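Local coordinates for acyl-CoA dehydrogenase domain protein Tcur3483 (Thermomonospora curvata, PDB 6WY9) that binds FAD and, as a member of the acyl-CoA dehydrogenase family, probably oxidises CH-CH bonds of its substrates, at residues I176-A181 against V227-Y232; R88-Q93 against M315-E320; G202-I207 against E246-W251. All blocks are in the same frame, centred on the assembly; numbering follows the deposited sequence.

Contact 1: residues I176-A181 against V227-Y232; sequences IFTSGA and VVTATY. With FDA (dihydroflavine-adenine dinucleotide), chain C.
The flavin pocket is lined here by the loop that leaves strand 168-176, where F177, T178 and S179 run beside V228 and T229 of the next strand in the sheet. I176 forms the last antiparallel pair, non-hydrogen-bonded, with A230. The loop then folds into a type II turn from T178 to A181. T178 N donates to T229 O at 2.9 Å, and T178 O is gripped twice, by A181 N at 3.1 Å and by T229 OG1 at 2.9 Å, from opposite faces of its plane. T229 OG1 reaches it because chi1 of 71° sets the hydroxyl between backbone N and carbonyl carbon. T178 OG1 and T231 OG1 share a hydrogen bond of 3.0 Å across side chains that meet at about a right angle; T231 OG1 also bonds Y233 OH. Beside them, the methyls A181 CB and T231 CG2 are pressed to 3.3 Å.

At the second position of this turn, S179 N donates to FDA O4 at 3.2 Å, joined by a weak bond from S179 OG. V228 CG2 lies at the edge of the F177 ring, 4.1 Å from CD1, while I176 CG1 sits over the centre of one face. Strand 215-221 flanks strand 227-239 on its far side, with W217 touching T229, and the backbone of another protein chain packs on F177.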
loop_
_atom_site.group_PDB
_atom_site.type_symbol
_atom_site.label_atom_id
_atom_site.label_comp_id
_atom_site.label_asym_id
_atom_site.label_seq_id
_atom_site.Cartn_x
_atom_site.Cartn_y
_atom_site.Cartn_z
ATOM N N ILE A 176 13.643 -29.218 9.827
ATOM C CA ILE A 176 12.765 -29.152 8.668
ATOM C C ILE A 176 13.207 -27.985 7.801
ATOM O O ILE A 176 13.701 -26.965 8.292
ATOM C CB ILE A 176 11.265 -29.049 9.099
ATOM C CG1 ILE A 176 10.336 -29.030 7.869
ATOM C CG2 ILE A 176 11.049 -27.802 9.940
ATOM C CD1 ILE A 176 8.923 -29.607 8.107
ATOM N N PHE A 177 13.054 -28.143 6.486
ATOM C CA PHE A 177 13.519 -27.143 5.521
ATOM C C PHE A 177 15.047 -26.961 5.573
ATOM O O PHE A 177 15.576 -25.856 5.376
ATOM C CB PHE A 177 12.814 -25.774 5.682
ATOM C CG PHE A 177 11.326 -25.863 5.803
ATOM C CD1 PHE A 177 10.555 -26.353 4.759
ATOM C CD2 PHE A 177 10.687 -25.474 6.981
ATOM C CE1 PHE A 177 9.154 -26.482 4.898
ATOM C CE2 PHE A 177 9.280 -25.574 7.120
ATOM C CZ PHE A 177 8.519 -26.082 6.068
ATOM N N THR A 178 15.768 -28.054 5.774
ATOM C CA THR A 178 17.233 -28.035 5.786
ATOM C C THR A 178 17.725 -28.000 4.348
ATOM O O THR A 178 18.063 -29.037 3.781
ATOM C CB THR A 178 17.784 -29.273 6.493
ATOM O OG1 THR A 178 17.059 -29.526 7.711
ATOM C CG2 THR A 178 19.253 -29.083 6.808
ATOM N N SER A 179 17.838 -26.796 3.771
ATOM C CA SER A 179 18.266 -26.678 2.377
ATOM C C SER A 179 19.663 -27.227 2.197
ATOM O O SER A 179 20.576 -26.893 2.962
ATOM C CB SER A 179 18.277 -25.226 1.877
ATOM O OG SER A 179 17.113 -24.559 2.253
ATOM N N GLY A 180 19.834 -27.981 1.113
ATOM C CA GLY A 180 21.089 -28.587 0.744
ATOM C C GLY A 180 21.480 -29.809 1.563
ATOM O O GLY A 180 22.567 -30.348 1.342
ATOM N N ALA A 181 20.659 -30.260 2.514
ATOM C CA ALA A 181 21.126 -31.364 3.349
ATOM C C ALA A 181 21.429 -32.601 2.512
ATOM O O ALA A 181 22.280 -33.404 2.894
ATOM C CB ALA A 181 20.120 -31.706 4.451
ATOM N N VAL A 227 13.986 -28.079 -4.161
ATOM C CA VAL A 227 13.840 -29.197 -3.240
ATOM C C VAL A 227 14.679 -28.871 -2.008
ATOM O O VAL A 227 15.885 -28.640 -2.123
ATOM C CB VAL A 227 14.271 -30.523 -3.881
ATOM C CG1 VAL A 227 14.156 -31.656 -2.874
ATOM C CG2 VAL A 227 13.412 -30.827 -5.122
ATOM N N VAL A 228 14.038 -28.802 -0.839
ATOM C CA VAL A 228 14.768 -28.759 0.429
ATOM C C VAL A 228 14.489 -30.092 1.127
ATOM O O VAL A 228 14.076 -31.047 0.462
ATOM C CB VAL A 228 14.389 -27.508 1.251
ATOM C CG1 VAL A 228 14.782 -26.223 0.461
ATOM C CG2 VAL A 228 12.893 -27.484 1.571
ATOM N N THR A 229 14.726 -30.212 2.438
ATOM C CA THR A 229 14.608 -31.512 3.097
ATOM C C THR A 229 14.060 -31.356 4.506
ATOM O O THR A 229 13.995 -30.258 5.066
ATOM C CB THR A 229 15.959 -32.257 3.200
ATOM O OG1 THR A 229 16.790 -31.598 4.171
ATOM C CG2 THR A 229 16.685 -32.272 1.851
ATOM N N ALA A 230 13.634 -32.479 5.059
ATOM C CA ALA A 230 13.613 -32.674 6.498
ATOM C C ALA A 230 14.833 -33.534 6.819
ATOM O O ALA A 230 15.225 -34.375 6.015
ATOM C CB ALA A 230 12.318 -33.359 6.963
ATOM N N THR A 231 15.466 -33.293 7.959
ATOM C CA THR A 231 16.578 -34.129 8.365
ATOM C C THR A 231 16.250 -34.728 9.718
ATOM O O THR A 231 15.501 -34.135 10.505
ATOM C CB THR A 231 17.909 -33.348 8.398
ATOM O OG1 THR A 231 17.757 -32.125 9.144
ATOM C CG2 THR A 231 18.380 -33.028 6.944
ATOM N N TYR A 232 16.769 -35.931 9.951
ATOM C CA TYR A 232 16.484 -36.728 11.140
ATOM C C TYR A 232 17.786 -37.176 11.783
ATOM O O TYR A 232 18.727 -37.556 11.081
ATOM C CB TYR A 232 15.610 -37.966 10.795
ATOM C CG TYR A 232 14.345 -37.546 10.089
ATOM C CD1 TYR A 232 13.231 -37.135 10.812
ATOM C CD2 TYR A 232 14.279 -37.502 8.699
ATOM C CE1 TYR A 232 12.082 -36.710 10.175
ATOM C CE2 TYR A 232 13.113 -37.078 8.045
ATOM C CZ TYR A 232 12.026 -36.686 8.792
ATOM O OH TYR A 232 10.865 -36.258 8.180
HETATM P PA FDA C . 6.104 -19.954 11.691
HETATM O O1A FDA C . 4.946 -20.891 11.824
HETATM O O2A FDA C . 7.043 -19.731 12.888
HETATM O O5B FDA C . 5.481 -18.403 11.416
HETATM C C5B FDA C . 4.664 -18.470 10.277
HETATM C C4B FDA C . 4.189 -17.033 9.992
HETATM O O4B FDA C . 3.601 -16.538 11.288
HETATM C C3B FDA C . 5.339 -16.049 9.771
HETATM O O3B FDA C . 5.704 -15.955 8.443
HETATM C C2B FDA C . 4.693 -14.737 10.177
HETATM O O2B FDA C . 3.680 -14.247 9.219
HETATM C C1B FDA C . 3.880 -15.111 11.455
HETATM N N9A FDA C . 4.569 -14.848 12.717
HETATM C C8A FDA C . 5.466 -15.674 13.423
HETATM N N7A FDA C . 5.849 -15.137 14.575
HETATM C C5A FDA C . 5.197 -13.924 14.636
HETATM C C6A FDA C . 5.234 -12.904 15.600
HETATM N N6A FDA C . 5.981 -13.012 16.715
HETATM N N1A FDA C . 4.503 -11.781 15.433
HETATM C C2A FDA C . 3.776 -11.741 14.278
HETATM N N3A FDA C . 3.647 -12.627 13.261
HETATM C C4A FDA C . 4.379 -13.728 13.490
HETATM N N1 FDA C . 15.628 -23.284 8.017
HETATM C C2 FDA C . 16.824 -23.904 8.434
HETATM O O2 FDA C . 16.988 -24.209 9.635
HETATM N N3 FDA C . 17.772 -24.136 7.444
HETATM C C4 FDA C . 17.607 -23.807 6.078
HETATM O O4 FDA C . 18.494 -24.075 5.278
HETATM C C4X FDA C . 16.356 -23.181 5.742
HETATM N N5 FDA C . 16.112 -22.828 4.414
HETATM C C5X FDA C . 14.810 -22.704 4.008
HETATM C C6 FDA C . 14.476 -22.773 2.706
HETATM C C7 FDA C . 13.113 -22.665 2.334
HETATM C C7M FDA C . 12.802 -22.749 0.953
HETATM C C8 FDA C . 12.136 -22.466 3.238
HETATM C C8M FDA C . 10.716 -22.341 2.852
HETATM C C9 FDA C . 12.479 -22.361 4.576
HETATM C C9A FDA C . 13.811 -22.494 4.953
HETATM N N10 FDA C . 14.181 -22.389 6.305
HETATM C C10 FDA C . 15.407 -22.951 6.672
HETATM C "C1'" FDA C . 13.108 -22.281 7.335
HETATM C "C2'" FDA C . 12.829 -20.805 7.733
HETATM O "O2'" FDA C . 13.836 -20.315 8.481
HETATM C "C3'" FDA C . 11.444 -20.885 8.522
HETATM O "O3'" FDA C . 10.380 -21.186 7.642
HETATM C "C4'" FDA C . 11.190 -19.597 9.291
HETATM O "O4'" FDA C . 12.110 -19.547 10.326
HETATM C "C5'" FDA C . 9.704 -19.580 9.740
HETATM O "O5'" FDA C . 9.511 -20.657 10.608
HETATM P P FDA C . 8.086 -21.385 10.258
HETATM O O1P FDA C . 8.191 -21.760 8.859
HETATM O O2P FDA C . 7.864 -22.447 11.323
HETATM O O3P FDA C . 6.871 -20.257 10.336
HETATM O O HOH W 1 17.905 -29.418 -0.506
#

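Contact 2: residues R88-Q93 against M315-E320; sequences RSISEQ and MTIAVE
I90, in the first turn of helix 90-103, packs on T316, I317 and E320 near the C-terminal end of helix 292-321, a small, mainly apolar interhelical contact with a carboxylate at its edge that joins the N-terminal and C-terminal helical regions away from the flavin. The isoleucine spreads its branches over three partners. With chi1 of -64° placing CG1 beside the backbone N, CG2 is anti to it and slides past T316 CG2 in the opposite direction at 3.7 Å. CD1 rests against I317, 4.0 Å from CG1. I90 CG1 also lies 3.2 Å from E320 OE1, the glutamate arriving from the opposite direction on a chain extended beyond CG. Q93, one turn on along its helix, also faces E320, its amide plane turned 33° from the carboxylate.

The helix that presents I90 begins with a capping box. S89 occupies the N-cap, and its OG receives a weak bond of 3.5 Å from E92 N. In return, E92 OE1 takes two bonds on its anti side, from S89 N at 3.0 Å and from S89 OG at the same length. E92 OE2 uses its syn lone pair for a salt bridge with R88 NH1 at 2.9 Å; together these bonds hold both carboxylate oxygens and would limit its rotation. Nearby, W313 adds to the cover of I90, and T316 OG1 is hydrogen-bonded to N312 O, while its CG2 faces I90.

The chemistry thus divides. Methyl and methylene groups meet across the interface with the E320 carboxylate at its margin, while the capping box and salt bridge of R88, S89 and E92 lie within segment 88-93 and do not cross to helix 292-321; the helix start would probably favour the negative charge of E92.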
loop_
_atom_site.group_PDB
_atom_site.type_symbol
_atom_site.label_atom_id
_atom_site.label_comp_id
_atom_site.label_asym_id
_atom_site.label_seq_id
_atom_site.Cartn_x
_atom_site.Cartn_y
_atom_site.Cartn_z
ATOM N N ARG A 88 39.597 -9.501 -1.364
ATOM C CA ARG A 88 39.048 -8.497 -2.268
ATOM C C ARG A 88 37.941 -7.678 -1.592
ATOM O O ARG A 88 37.347 -8.079 -0.586
ATOM C CB ARG A 88 38.508 -9.156 -3.534
ATOM C CG ARG A 88 39.570 -9.873 -4.359
ATOM C CD ARG A 88 40.462 -8.892 -5.128
ATOM N NE ARG A 88 41.444 -9.576 -5.971
ATOM C CZ ARG A 88 42.071 -9.013 -7.004
ATOM N NH1 ARG A 88 41.815 -7.752 -7.339
ATOM N NH2 ARG A 88 42.946 -9.714 -7.713
ATOM N N SER A 89 37.662 -6.517 -2.178
ATOM C CA SER A 89 36.769 -5.536 -1.580
ATOM C C SER A 89 35.304 -5.904 -1.802
ATOM O O SER A 89 34.960 -6.796 -2.585
ATOM C CB SER A 89 37.031 -4.155 -2.166
ATOM O OG SER A 89 36.712 -4.161 -3.548
ATOM N N ILE A 90 34.433 -5.168 -1.110
ATOM C CA ILE A 90 32.996 -5.418 -1.175
ATOM C C ILE A 90 32.467 -5.171 -2.577
ATOM O O ILE A 90 31.623 -5.923 -3.084
ATOM C CB ILE A 90 32.264 -4.537 -0.152
ATOM C CG1 ILE A 90 32.679 -4.929 1.253
ATOM C CG2 ILE A 90 30.775 -4.690 -0.323
ATOM C CD1 ILE A 90 32.054 -4.065 2.317
ATOM N N SER A 91 32.904 -4.073 -3.196
ATOM C CA SER A 91 32.572 -3.808 -4.589
ATOM C C SER A 91 32.888 -5.010 -5.472
ATOM O O SER A 91 32.031 -5.480 -6.226
ATOM C CB SER A 91 33.334 -2.564 -5.050
ATOM O OG SER A 91 33.048 -1.495 -4.156
ATOM N N GLU A 92 34.119 -5.531 -5.383
ATOM C CA GLU A 92 34.487 -6.698 -6.185
ATOM C C GLU A 92 33.652 -7.924 -5.806
ATOM O O GLU A 92 33.214 -8.690 -6.681
ATOM C CB GLU A 92 35.982 -6.999 -6.030
ATOM C CG GLU A 92 36.935 -5.900 -6.528
ATOM C CD GLU A 92 38.392 -6.130 -6.103
ATOM O OE1 GLU A 92 38.742 -5.882 -4.928
ATOM O OE2 GLU A 92 39.201 -6.566 -6.943
ATOM N N GLN A 93 33.428 -8.133 -4.501
ATOM C CA GLN A 93 32.610 -9.257 -4.067
ATOM C C GLN A 93 31.222 -9.200 -4.690
ATOM O O GLN A 93 30.661 -10.235 -5.081
ATOM C CB GLN A 93 32.519 -9.286 -2.527
ATOM C CG GLN A 93 33.874 -9.316 -1.833
ATOM C CD GLN A 93 33.787 -9.417 -0.310
ATOM O OE1 GLN A 93 34.805 -9.591 0.364
ATOM N NE2 GLN A 93 32.575 -9.313 0.234
ATOM N N MET A 315 24.475 -1.509 4.486
ATOM C CA MET A 315 24.436 -2.578 5.485
ATOM C C MET A 315 25.541 -3.622 5.278
ATOM O O MET A 315 26.089 -4.142 6.254
ATOM C CB MET A 315 23.047 -3.197 5.504
ATOM C CG MET A 315 21.990 -2.128 5.879
ATOM S SD MET A 315 22.485 -0.870 7.147
ATOM C CE MET A 315 21.322 0.470 6.742
ATOM N N THR A 316 25.922 -3.914 4.034
ATOM C CA THR A 316 27.074 -4.787 3.819
ATOM C C THR A 316 28.334 -4.182 4.404
ATOM O O THR A 316 29.135 -4.875 5.052
ATOM C CB THR A 316 27.233 -5.070 2.324
ATOM O OG1 THR A 316 26.027 -5.665 1.871
ATOM C CG2 THR A 316 28.359 -6.068 2.079
ATOM N N ILE A 317 28.527 -2.882 4.213
ATOM C CA ILE A 317 29.693 -2.238 4.799
ATOM C C ILE A 317 29.703 -2.431 6.306
ATOM O O ILE A 317 30.740 -2.739 6.924
ATOM C CB ILE A 317 29.712 -0.749 4.427
ATOM C CG1 ILE A 317 30.081 -0.617 2.925
ATOM C CG2 ILE A 317 30.693 -0.037 5.389
ATOM C CD1 ILE A 317 29.894 0.754 2.313
ATOM N N ALA A 318 28.550 -2.195 6.931
ATOM C CA ALA A 318 28.441 -2.337 8.375
ATOM C C ALA A 318 28.766 -3.763 8.811
ATOM O O ALA A 318 29.550 -3.971 9.738
ATOM C CB ALA A 318 27.012 -1.938 8.808
ATOM N N VAL A 319 28.163 -4.763 8.151
ATOM C CA VAL A 319 28.283 -6.139 8.627
ATOM C C VAL A 319 29.720 -6.622 8.494
ATOM O O VAL A 319 30.266 -7.249 9.410
ATOM C CB VAL A 319 27.293 -7.067 7.892
ATOM C CG1 VAL A 319 27.675 -7.223 6.432
ATOM C CG2 VAL A 319 27.225 -8.445 8.580
ATOM N N GLU A 320 30.370 -6.325 7.370
ATOM C CA GLU A 320 31.780 -6.698 7.283
ATOM C C GLU A 320 32.657 -5.848 8.199
ATOM O O GLU A 320 33.833 -6.184 8.391
ATOM C CB GLU A 320 32.255 -6.639 5.821
ATOM C CG GLU A 320 31.358 -7.482 4.878
ATOM C CD GLU A 320 31.968 -7.691 3.497
ATOM O OE1 GLU A 320 33.148 -7.319 3.326
ATOM O OE2 GLU A 320 31.270 -8.215 2.588
#

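Contact 3: residues G202-I207 against E246-W251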
loop_
_atom_site.group_PDB
_atom_site.type_symbol
_atom_site.label_atom_id
_atom_site.label_comp_id
_atom_site.label_asym_id
_atom_site.label_seq_id
_atom_site.Cartn_x
_atom_site.Cartn_y
_atom_site.Cartn_z
ATOM N N GLY A 202 20.537 -22.412 26.494
ATOM C CA GLY A 202 20.589 -23.862 26.550
ATOM C C GLY A 202 20.998 -24.515 25.240
ATOM O O GLY A 202 20.906 -25.736 25.090
ATOM N N ILE A 203 21.498 -23.718 24.296
ATOM C CA ILE A 203 21.677 -24.136 22.907
ATOM C C ILE A 203 23.159 -24.193 22.580
ATOM O O ILE A 203 23.933 -23.336 23.020
ATOM C CB ILE A 203 20.946 -23.161 21.973
ATOM C CG1 ILE A 203 19.447 -23.239 22.231
ATOM C CG2 ILE A 203 21.253 -23.455 20.482
ATOM C CD1 ILE A 203 18.693 -22.070 21.632
ATOM N N SER A 204 23.553 -25.195 21.805
ATOM C CA SER A 204 24.882 -25.218 21.211
ATOM C C SER A 204 24.783 -25.501 19.714
ATOM O O SER A 204 23.815 -26.100 19.233
ATOM C CB SER A 204 25.774 -26.259 21.897
ATOM O OG SER A 204 25.756 -26.084 23.304
ATOM N N ILE A 205 25.778 -25.018 18.981
ATOM C CA ILE A 205 25.989 -25.377 17.583
ATOM C C ILE A 205 26.925 -26.583 17.533
ATOM O O ILE A 205 28.007 -26.565 18.138
ATOM C CB ILE A 205 26.566 -24.174 16.812
ATOM C CG1 ILE A 205 25.508 -23.064 16.714
ATOM C CG2 ILE A 205 27.131 -24.583 15.437
ATOM C CD1 ILE A 205 24.274 -23.418 15.877
ATOM N N ILE A 206 26.505 -27.647 16.843
ATOM C CA ILE A 206 27.335 -28.840 16.668
ATOM C C ILE A 206 27.416 -29.216 15.186
ATOM O O ILE A 206 26.395 -29.228 14.482
ATOM C CB ILE A 206 26.807 -30.043 17.480
ATOM C CG1 ILE A 206 26.490 -29.622 18.914
ATOM C CG2 ILE A 206 27.843 -31.163 17.456
ATOM C CD1 ILE A 206 26.089 -30.801 19.875
ATOM N N ILE A 207 28.622 -29.548 14.716
ATOM C CA ILE A 207 28.799 -29.960 13.322
ATOM C C ILE A 207 28.601 -31.467 13.229
ATOM O O ILE A 207 29.302 -32.243 13.891
ATOM C CB ILE A 207 30.169 -29.541 12.762
ATOM C CG1 ILE A 207 30.368 -28.023 12.894
ATOM C CG2 ILE A 207 30.328 -29.993 11.268
ATOM C CD1 ILE A 207 31.739 -27.547 12.391
ATOM N N GLU A 246 31.320 -22.086 22.732
ATOM C CA GLU A 246 31.153 -22.676 24.052
ATOM C C GLU A 246 29.835 -23.431 24.148
ATOM O O GLU A 246 28.834 -23.061 23.525
ATOM C CB GLU A 246 31.217 -21.602 25.138
ATOM C CG GLU A 246 32.625 -21.272 25.545
ATOM C CD GLU A 246 32.791 -19.825 25.931
ATOM O OE1 GLU A 246 31.756 -19.155 26.152
ATOM O OE2 GLU A 246 33.955 -19.363 26.003
ATOM N N ILE A 247 29.844 -24.508 24.941
ATOM C CA ILE A 247 28.625 -25.274 25.158
ATOM C C ILE A 247 27.609 -24.381 25.853
ATOM O O ILE A 247 27.938 -23.637 26.788
ATOM C CB ILE A 247 28.932 -26.563 25.945
ATOM C CG1 ILE A 247 29.751 -27.520 25.068
ATOM C CG2 ILE A 247 27.649 -27.258 26.425
ATOM C CD1 ILE A 247 30.394 -28.669 25.834
ATOM N N ASN A 248 26.373 -24.418 25.362
ATOM C CA ASN A 248 25.262 -23.579 25.789
ATOM C C ASN A 248 25.406 -22.126 25.347
ATOM O O ASN A 248 24.525 -21.312 25.679
ATOM C CB ASN A 248 25.059 -23.630 27.303
ATOM C CG ASN A 248 24.740 -25.020 27.779
ATOM O OD1 ASN A 248 24.049 -25.772 27.088
ATOM N ND2 ASN A 248 25.247 -25.381 28.944
ATOM N N GLY A 249 26.467 -21.776 24.606
ATOM C CA GLY A 249 26.676 -20.437 24.083
ATOM C C GLY A 249 26.341 -20.319 22.604
ATOM O O GLY A 249 26.803 -19.403 21.915
ATOM N N GLY A 250 25.493 -21.221 22.107
ATOM C CA GLY A 250 25.251 -21.309 20.681
ATOM C C GLY A 250 24.430 -20.174 20.105
ATOM O O GLY A 250 24.409 -20.002 18.882
ATOM N N TRP A 251 23.753 -19.394 20.945
ATOM C CA TRP A 251 22.865 -18.389 20.382
ATOM C C TRP A 251 23.655 -17.282 19.691
ATOM O O TRP A 251 23.256 -16.808 18.623
ATOM C CB TRP A 251 21.932 -17.820 21.452
ATOM C CG TRP A 251 20.808 -17.027 20.836
ATOM C CD1 TRP A 251 20.652 -15.675 20.867
ATOM C CD2 TRP A 251 19.706 -17.541 20.072
ATOM N NE1 TRP A 251 19.516 -15.313 20.181
ATOM C CE2 TRP A 251 18.920 -16.437 19.679
ATOM C CE3 TRP A 251 19.306 -18.833 19.682
ATOM C CZ2 TRP A 251 17.747 -16.576 18.909
ATOM C CZ3 TRP A 251 18.142 -18.976 18.916
ATOM C CH2 TRP A 251 17.383 -17.846 18.531
#
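The six-membered ring of the W251 indole meets I203 obliquely: CD1 of the isoleucine stands 3.8 Å from CE3, the two side chains lying side by side and pointing the same way. The indole also makes an edge-to-face ring contact with H200. The amide of N248, the other flat group, turns its OD1 back toward G202, where T193 OG1 binds it; that hydroxyl also bonds S204 OG and G202 O, and so links strand and turn.

The polar core of the contact is S204. Its OG, set beside the backbone N by chi1 of -51°, accepts from N248 N over 2.7 Å in a nearly straight bond (173°), and I247 CG2 packs on the same oxygen. Replacing S204 by alanine removes the hydroxyl, and N248 N would probably lose its acceptor and T193 OG1 one of its partners, so that the turn would be held to the strand less firmly. The turn is of type II, from E246 to G249, closed by G249 N to E246 O at 2.9 Å, with N248 at a positive phi. Just beyond it, G250 N donates to I203 O at 2.8 Å, approaching from above the carbonyl plane. G250 CA comes within 4.0 Å of S204 CA; a CB here would clash with S204 CA and I203 O, so the close approach of the two backbones depends on glycine. I205 CG1 then lies against G250 O.

Here the last turn of the beta domain gives way to helix 250-260, whose L253 and I254 also pack on strand 203-209. Such a passage from the middle beta domain into the C-terminal helical domain belongs to the acyl-CoA dehydrogenase fold, and I205 touches the FAD-binding Y146 nearby.

From the N terminus, the chain first passes 88-93, with 221 residues before its partner 315-320, so contact 2 closes a long loop that encloses both other contacts. Within it, 176-181 opens contact 1 and 202-207 opens contact 3 before 227-232 closes contact 1 and 246-251 contact 3; their segments alternate, and the two loops cross. Contact 1 holds the flavin-side loop to the antiparallel sheet, contact 3 ties the mixed sheet to the start of the C-terminal helices, and contact 2 joins those helices to the N-terminal ones. No two touch: the centres of contacts 1 and 3 are about 21 Å apart, and contacts 1 and 2 lie on opposite sides of the chain's centre.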